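Local atomic coordinates of thiamine-monophosphate kinase (Stenotrophomonas maltophilia, PDB entry 6XEP), a protein that probably catalyses the ATP-dependent phosphorylation of thiamine monophosphate to thiamine diphosphate, the active form of vitamin B1. Residues L151-W163 with L232-H244. Sequence-based numbering, arbitrary orientation.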
ATOM      1  N   LEU A 151      10.357 -16.325 -10.517  1.00 18.26           N
ATOM      2  CA  LEU A 151      11.086 -15.924 -11.704  1.00 17.39           C
ATOM      3  C   LEU A 151      11.923 -14.692 -11.395  1.00 18.20           C
ATOM      4  O   LEU A 151      11.530 -13.826 -10.598  1.00 18.50           O
ATOM      5  CB  LEU A 151      10.136 -15.600 -12.856  1.00 19.54           C
ATOM      6  CG  LEU A 151       9.218 -16.738 -13.304  1.00 20.48           C
ATOM      7  CD1 LEU A 151       8.145 -16.168 -14.211  1.00 18.25           C
ATOM      8  CD2 LEU A 151      10.054 -17.767 -14.021  1.00 24.96           C
ATOM      9  N   ARG A 152      13.055 -14.599 -12.073  1.00 15.59           N
ATOM     10  CA  ARG A 152      14.045 -13.563 -11.805  1.00 19.57           C
ATOM     11  C   ARG A 152      14.494 -12.933 -13.113  1.00 15.80           C
ATOM     12  O   ARG A 152      14.308 -13.499 -14.191  1.00 17.70           O
ATOM     13  CB  ARG A 152      15.259 -14.131 -11.059  1.00 17.16           C
ATOM     14  CG  ARG A 152      14.944 -14.637  -9.652  1.00 17.31           C
ATOM     15  CD  ARG A 152      16.180 -15.261  -9.037  1.00 20.71           C
ATOM     16  NE  ARG A 152      17.284 -14.304  -8.955  1.00 21.78           N
ATOM     17  CZ  ARG A 152      17.513 -13.499  -7.918  1.00 22.40           C
ATOM     18  NH1 ARG A 152      16.708 -13.512  -6.860  1.00 28.24           N
ATOM     19  NH2 ARG A 152      18.555 -12.671  -7.931  1.00 22.88           N
ATOM     20  N   ARG A 153      15.081 -11.740 -13.002  1.00 15.05           N
ATOM     21  CA  ARG A 153      15.598 -11.014 -14.157  1.00 18.08           C
ATOM     22  C   ARG A 153      17.052 -11.327 -14.474  1.00 19.79           C
ATOM     23  O   ARG A 153      17.533 -10.931 -15.545  1.00 18.44           O
ATOM     24  CB  ARG A 153      15.470  -9.506 -13.933  1.00 16.99           C
ATOM     25  CG  ARG A 153      14.053  -9.006 -13.692  1.00 19.25           C
ATOM     26  CD  ARG A 153      14.052  -7.525 -13.337  1.00 20.13           C
ATOM     27  NE  ARG A 153      12.687  -7.018 -13.179  1.00 25.83           N
ATOM     28  CZ  ARG A 153      12.384  -5.736 -13.016  1.00 34.46           C
ATOM     29  NH1 ARG A 153      13.346  -4.825 -12.980  1.00 25.90           N
ATOM     30  NH2 ARG A 153      11.113  -5.361 -12.889  1.00 31.89           N
ATOM     31  N   ASP A 154      17.771 -12.005 -13.578  1.00 16.10           N
ATOM     32  CA  ASP A 154      19.223 -12.096 -13.669  1.00 19.16           C
ATOM     33  C   ASP A 154      19.713 -13.455 -14.155  1.00 20.65           C
ATOM     34  O   ASP A 154      20.921 -13.723 -14.110  1.00 21.09           O
ATOM     35  CB  ASP A 154      19.862 -11.752 -12.313  1.00 18.07           C
ATOM     36  CG  ASP A 154      19.521 -12.759 -11.223  1.00 25.71           C
ATOM     37  OD1 ASP A 154      18.540 -13.503 -11.375  1.00 22.34           O
ATOM     38  OD2 ASP A 154      20.231 -12.808 -10.198  1.00 22.46           O
ATOM     39  N   ARG A 155      18.834 -14.301 -14.687  1.00 19.88           N
ATOM     40  CA  ARG A 155      19.236 -15.665 -15.003  1.00 19.84           C
ATOM     41  C   ARG A 155      19.125 -15.998 -16.487  1.00 19.02           C
ATOM     42  O   ARG A 155      19.098 -17.178 -16.848  1.00 19.58           O
ATOM     43  CB  ARG A 155      18.431 -16.654 -14.159  1.00 30.56           C
ATOM     44  CG  ARG A 155      18.787 -16.534 -12.679  1.00 29.21           C
ATOM     45  CD  ARG A 155      18.201 -17.634 -11.827  1.00 45.94           C
ATOM     46  NE  ARG A 155      18.741 -17.582 -10.470  1.00 39.47           N
ATOM     47  CZ  ARG A 155      18.121 -18.063  -9.397  1.00 49.52           C
ATOM     48  NH1 ARG A 155      16.918 -18.621  -9.512  1.00 45.83           N
ATOM     49  NH2 ARG A 155      18.696 -17.965  -8.203  1.00 47.40           N
ATOM     50  N   ALA A 156      19.097 -14.998 -17.360  1.00 16.28           N
ATOM     51  CA  ALA A 156      19.185 -15.291 -18.785  1.00 16.09           C
ATOM     52  C   ALA A 156      20.511 -15.989 -19.079  1.00 22.23           C
ATOM     53  O   ALA A 156      21.527 -15.704 -18.447  1.00 18.44           O
ATOM     54  CB  ALA A 156      19.061 -14.006 -19.601  1.00 15.97           C
ATOM     55  N   GLN A 157      20.493 -16.936 -20.020  1.00 18.90           N
ATOM     56  CA  GLN A 157      21.661 -17.731 -20.367  0.53 20.09           C
ATOM     57  C   GLN A 157      22.062 -17.458 -21.806  1.00 18.12           C
ATOM     58  O   GLN A 157      21.208 -17.239 -22.665  1.00 18.67           O
ATOM     59  CB  GLN A 157      21.385 -19.232 -20.196  0.53 22.33           C
ATOM     60  CG  GLN A 157      21.089 -19.621 -18.761  0.53 19.46           C
ATOM     61  CD  GLN A 157      22.245 -19.304 -17.849  0.53 19.26           C
ATOM     62  OE1 GLN A 157      23.374 -19.755 -18.081  0.53 26.42           O
ATOM     63  NE2 GLN A 157      21.984 -18.517 -16.806  0.53 22.25           N
ATOM     64  N   LEU A 158      23.370 -17.489 -22.064  1.00 17.21           N
ATOM     65  CA  LEU A 158      23.850 -17.378 -23.432  1.00 18.60           C
ATOM     66  C   LEU A 158      23.181 -18.426 -24.310  1.00 21.32           C
ATOM     67  O   LEU A 158      23.027 -19.586 -23.909  1.00 18.14           O
ATOM     68  CB  LEU A 158      25.379 -17.542 -23.465  1.00 16.08           C
ATOM     69  CG  LEU A 158      26.176 -16.486 -22.687  1.00 26.36           C
ATOM     70  CD1 LEU A 158      27.675 -16.673 -22.885  1.00 23.19           C
ATOM     71  CD2 LEU A 158      25.776 -15.074 -23.080  1.00 24.50           C
ATOM     72  N   GLY A 159      22.774 -18.015 -25.511  1.00 16.16           N
ATOM     73  CA  GLY A 159      22.051 -18.890 -26.408  1.00 18.80           C
ATOM     74  C   GLY A 159      20.542 -18.944 -26.226  1.00 18.54           C
ATOM     75  O   GLY A 159      19.862 -19.564 -27.058  1.00 19.76           O
ATOM     76  N   ASP A 160      19.985 -18.311 -25.188  1.00 18.43           N
ATOM     77  CA  ASP A 160      18.535 -18.318 -25.005  1.00 16.18           C
ATOM     78  C   ASP A 160      17.829 -17.622 -26.168  1.00 15.62           C
ATOM     79  O   ASP A 160      18.341 -16.663 -26.750  1.00 16.74           O
ATOM     80  CB  ASP A 160      18.140 -17.597 -23.711  1.00 15.28           C
ATOM     81  CG  ASP A 160      18.350 -18.435 -22.465  1.00 18.04           C
ATOM     82  OD1 ASP A 160      18.765 -19.613 -22.580  1.00 17.49           O
ATOM     83  OD2 ASP A 160      18.088 -17.901 -21.361  1.00 17.31           O
ATOM     84  N   ASP A 161      16.626 -18.098 -26.485  1.00 16.28           N
ATOM     85  CA  ASP A 161      15.679 -17.290 -27.245  1.00 17.30           C
ATOM     86  C   ASP A 161      15.048 -16.243 -26.328  1.00 18.58           C
ATOM     87  O   ASP A 161      14.872 -16.468 -25.132  1.00 17.93           O
ATOM     88  CB  ASP A 161      14.558 -18.148 -27.836  1.00 14.14           C
ATOM     89  CG  ASP A 161      15.051 -19.173 -28.837  1.00 17.70           C
ATOM     90  OD1 ASP A 161      15.976 -18.848 -29.607  1.00 17.50           O
ATOM     91  OD2 ASP A 161      14.487 -20.302 -28.875  1.00 19.99           O
ATOM     92  N   ILE A 162      14.668 -15.110 -26.908  1.00 12.94           N
ATOM     93  CA  ILE A 162      13.864 -14.097 -26.234  1.00 11.74           C
ATOM     94  C   ILE A 162      12.442 -14.208 -26.767  1.00 12.16           C
ATOM     95  O   ILE A 162      12.241 -14.317 -27.987  1.00 15.43           O
ATOM     96  CB  ILE A 162      14.431 -12.687 -26.474  1.00 13.28           C
ATOM     97  CG1 ILE A 162      15.897 -12.606 -26.018  1.00 15.81           C
ATOM     98  CG2 ILE A 162      13.619 -11.626 -25.714  1.00 12.66           C
ATOM     99  CD1 ILE A 162      16.514 -11.234 -26.294  1.00 11.51           C
ATOM    100  N   TRP A 163      11.461 -14.160 -25.860  1.00 11.42           N
ATOM    101  CA  TRP A 163      10.041 -14.294 -26.182  1.00 14.50           C
ATOM    102  C   TRP A 163       9.264 -13.145 -25.567  1.00 15.86           C
ATOM    103  O   TRP A 163       9.671 -12.584 -24.554  1.00 14.30           O
ATOM    104  CB  TRP A 163       9.434 -15.594 -25.630  1.00 14.04           C
ATOM    105  CG  TRP A 163      10.002 -16.864 -26.213  1.00 16.17           C
ATOM    106  CD1 TRP A 163      11.169 -17.485 -25.858  1.00 17.98           C
ATOM    107  CD2 TRP A 163       9.419 -17.666 -27.244  1.00 16.06           C
ATOM    108  NE1 TRP A 163      11.347 -18.616 -26.608  1.00 14.57           N
ATOM    109  CE2 TRP A 163      10.280 -18.759 -27.460  1.00 18.05           C
ATOM    110  CE3 TRP A 163       8.243 -17.566 -28.002  1.00 14.64           C
ATOM    111  CZ2 TRP A 163      10.013 -19.754 -28.412  1.00 18.89           C
ATOM    112  CZ3 TRP A 163       7.973 -18.549 -28.943  1.00 17.49           C
ATOM    113  CH2 TRP A 163       8.863 -19.632 -29.147  1.00 15.41           C
ATOM    114  N   LEU A 232      13.531  -5.225 -21.231  1.00 13.59           N
ATOM    115  CA  LEU A 232      14.529  -6.220 -21.610  1.00 13.53           C
ATOM    116  C   LEU A 232      15.919  -5.774 -21.184  1.00 15.98           C
ATOM    117  O   LEU A 232      16.761  -6.606 -20.828  1.00 13.89           O
ATOM    118  CB  LEU A 232      14.487  -6.446 -23.118  1.00 16.94           C
ATOM    119  CG  LEU A 232      15.408  -7.483 -23.717  1.00 17.80           C
ATOM    120  CD1 LEU A 232      15.239  -8.793 -22.978  1.00 16.38           C
ATOM    121  CD2 LEU A 232      15.035  -7.615 -25.192  1.00 16.46           C
ATOM    122  N   GLY A 233      16.154  -4.465 -21.193  1.00 14.35           N
ATOM    123  CA  GLY A 233      17.388  -3.910 -20.652  1.00 15.73           C
ATOM    124  C   GLY A 233      17.698  -4.352 -19.242  1.00 16.42           C
ATOM    125  O   GLY A 233      18.861  -4.560 -18.892  1.00 14.68           O
ATOM    126  N   HIS A 234      16.670  -4.472 -18.396  1.00 13.52           N
ATOM    127  CA  HIS A 234      16.896  -4.999 -17.052  1.00 14.97           C
ATOM    128  C   HIS A 234      17.370  -6.451 -17.095  1.00 14.16           C
ATOM    129  O   HIS A 234      18.253  -6.838 -16.326  1.00 18.02           O
ATOM    130  CB  HIS A 234      15.622  -4.903 -16.206  1.00 16.51           C
ATOM    131  CG  HIS A 234      15.104  -3.514 -16.043  1.00 20.23           C
ATOM    132  ND1 HIS A 234      15.931  -2.428 -15.867  1.00 25.95           N
ATOM    133  CD2 HIS A 234      13.837  -3.033 -16.031  1.00 24.30           C
ATOM    134  CE1 HIS A 234      15.196  -1.333 -15.756  1.00 26.72           C
ATOM    135  NE2 HIS A 234      13.922  -1.674 -15.849  1.00 25.45           N
ATOM    136  N   ILE A 235      16.800  -7.275 -17.979  1.00 13.52           N
ATOM    137  CA  ILE A 235      17.294  -8.652 -18.079  1.00 13.73           C
ATOM    138  C   ILE A 235      18.756  -8.668 -18.521  1.00 18.13           C
ATOM    139  O   ILE A 235      19.591  -9.390 -17.960  1.00 12.82           O
ATOM    140  CB  ILE A 235      16.418  -9.491 -19.029  1.00 12.92           C
ATOM    141  CG1 ILE A 235      15.027  -9.703 -18.429  1.00 17.11           C
ATOM    142  CG2 ILE A 235      17.060 -10.863 -19.264  1.00 12.61           C
ATOM    143  CD1 ILE A 235      14.149 -10.637 -19.260  1.00 16.16           C
ATOM    144  N   ALA A 236      19.084  -7.879 -19.541  1.00 13.18           N
ATOM    145  CA  ALA A 236      20.442  -7.884 -20.071  1.00 15.97           C
ATOM    146  C   ALA A 236      21.443  -7.451 -19.006  1.00 15.46           C
ATOM    147  O   ALA A 236      22.495  -8.083 -18.815  1.00 14.88           O
ATOM    148  CB  ALA A 236      20.509  -6.955 -21.286  1.00 14.74           C
ATOM    149  N   ALA A 237      21.127  -6.362 -18.299  1.00 14.89           N
ATOM    150  CA  ALA A 237      22.034  -5.842 -17.281  1.00 17.89           C
ATOM    151  C   ALA A 237      22.159  -6.807 -16.104  1.00 16.31           C
ATOM    152  O   ALA A 237      23.265  -7.169 -15.702  1.00 16.03           O
ATOM    153  CB  ALA A 237      21.547  -4.470 -16.812  1.00 19.90           C
ATOM    154  N   ARG A 238      21.028  -7.266 -15.560  1.00 16.52           N
ATOM    155  CA  ARG A 238      21.089  -8.131 -14.389  1.00 13.35           C
ATOM    156  C   ARG A 238      21.724  -9.479 -14.707  1.00 14.85           C
ATOM    157  O   ARG A 238      22.405 -10.052 -13.850  1.00 17.18           O
ATOM    158  CB  ARG A 238      19.672  -8.304 -13.810  1.00 18.72           C
ATOM    159  CG  ARG A 238      19.051  -6.977 -13.368  1.00 20.56           C
ATOM    160  CD  ARG A 238      19.404  -6.639 -11.927  1.00 28.15           C
ATOM    161  NE  ARG A 238      18.696  -7.563 -11.046  1.00 31.63           N
ATOM    162  CZ  ARG A 238      19.278  -8.552 -10.379  1.00 32.73           C
ATOM    163  NH1 ARG A 238      20.587  -8.718 -10.456  1.00 36.58           N
ATOM    164  NH2 ARG A 238      18.552  -9.365  -9.623  1.00 31.03           N
ATOM    165  N   SER A 239      21.544  -9.991 -15.930  1.00 14.90           N
ATOM    166  CA  SER A 239      22.116 -11.273 -16.324  1.00 15.29           C
ATOM    167  C   SER A 239      23.534 -11.155 -16.886  1.00 15.75           C
ATOM    168  O   SER A 239      24.159 -12.185 -17.137  1.00 16.05           O
ATOM    169  CB  SER A 239      21.217 -11.971 -17.367  1.00 13.32           C
ATOM    170  OG  SER A 239      19.886 -12.177 -16.870  1.00 16.14           O
ATOM    171  N   ASN A 240      24.049  -9.939 -17.090  1.00 16.70           N
ATOM    172  CA  ASN A 240      25.401  -9.715 -17.636  1.00 17.11           C
ATOM    173  C   ASN A 240      25.552 -10.304 -19.044  1.00 16.86           C
ATOM    174  O   ASN A 240      26.536 -10.994 -19.356  1.00 15.30           O
ATOM    175  CB  ASN A 240      26.483 -10.278 -16.700  1.00 21.19           C
ATOM    176  CG  ASN A 240      27.901  -9.804 -17.065  1.00 25.96           C
ATOM    177  OD1 ASN A 240      28.105  -8.664 -17.489  1.00 19.30           O
ATOM    178  ND2 ASN A 240      28.885 -10.680 -16.873  1.00 22.32           N
ATOM    179  N   VAL A 241      24.576 -10.014 -19.913  1.00 15.88           N
ATOM    180  CA  VAL A 241      24.551 -10.560 -21.271  1.00 14.57           C
ATOM    181  C   VAL A 241      24.087  -9.481 -22.236  1.00 14.32           C
ATOM    182  O   VAL A 241      23.563  -8.443 -21.838  1.00 16.05           O
ATOM    183  CB  VAL A 241      23.632 -11.788 -21.402  1.00 15.69           C
ATOM    184  CG1 VAL A 241      24.111 -12.923 -20.504  1.00 18.91           C
ATOM    185  CG2 VAL A 241      22.164 -11.373 -21.093  1.00 12.77           C
ATOM    186  N   ALA A 242      24.260  -9.757 -23.523  1.00 15.98           N
ATOM    187  CA  ALA A 242      23.599  -8.951 -24.540  1.00 14.56           C
ATOM    188  C   ALA A 242      22.255  -9.564 -24.896  1.00 18.60           C
ATOM    189  O   ALA A 242      22.084 -10.791 -24.910  1.00 14.20           O
ATOM    190  CB  ALA A 242      24.440  -8.836 -25.817  1.00 14.18           C
ATOM    191  N   ALA A 243      21.298  -8.693 -25.187  1.00 12.56           N
ATOM    192  CA  ALA A 243      20.014  -9.087 -25.749  1.00 12.63           C
ATOM    193  C   ALA A 243      19.896  -8.517 -27.155  1.00 18.55           C
ATOM    194  O   ALA A 243      20.122  -7.320 -27.372  1.00 21.48           O
ATOM    195  CB  ALA A 243      18.862  -8.595 -24.868  1.00 19.49           C
ATOM    196  N   HIS A 244      19.578  -9.366 -28.115  1.00 16.23           N
ATOM    197  CA  HIS A 244      19.445  -8.932 -29.496  1.00 14.94           C
ATOM    198  C   HIS A 244      17.979  -9.086 -29.881  1.00 21.31           C
ATOM    199  O   HIS A 244      17.403 -10.154 -29.678  1.00 21.19           O
ATOM    200  CB  HIS A 244      20.357  -9.744 -30.411  1.00 19.52           C
ATOM    201  CG  HIS A 244      21.805  -9.352 -30.309  1.00 16.86           C
ATOM    202  ND1 HIS A 244      22.386  -8.434 -31.152  1.00 21.80           N
ATOM    203  CD2 HIS A 244      22.769  -9.719 -29.430  1.00 17.94           C
ATOM    204  CE1 HIS A 244      23.659  -8.275 -30.823  1.00 24.21           C
ATOM    205  NE2 HIS A 244      23.912  -9.038 -29.772  1.00 19.75           N
TER
HETATM  206  O   HOH W   1      22.063 -11.134  -9.472  1.00 29.37           O
HETATM  207  O   HOH W   2      23.944 -14.778 -17.330  1.00 24.27           O
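S239, near the C-terminal end of helix 228-239, meets the loop 152-156 that leads into strand 161-165 of the C-terminal, PurM-like domain; a Schellman motif at N240 then turns the chain into strand 242-245. Hydrogen bonding centres on S239 OG, which accepts from A156 N (3.0 Å) and probably donates to R153 O (3.0 Å), although another acceptor competes for the hydroxyl proton. R153 O also receives a CA-H...O contact from I235 CA (3.4 Å). Water 2 joins A156 O to S239 O.

The charged group is a salt-bridge network. NE and NH2 of R152 each take one oxygen of D154, NH2 meeting OD2 from above the carboxylate plane. Bends at chi2 (-88°) and chi3 (-70°) fold the R238 guanidinium back so that D154 CB lies over one face; the D154 OD2-R238 NH2 bridge is long (3.9 Å), and water 1 links OD2 to R238 NH1. R152 NH2 and R238 NH2 approach to 3.7 Å, their like charges probably offset by D154 and by D36 and D37 of the second subunit, which the network joins to this domain beside the probable ATP and magnesium site. R153, which probably binds ATP, runs beside H234, guanidinium and ring planes 6° apart.

Apolar packing continues: A156 CB touches I235 CG2, L158 and V241 run in opposite directions, and I162 CD1 reaches A243 CB at 3.8 Å and L232 CD2 at 4.1 Å.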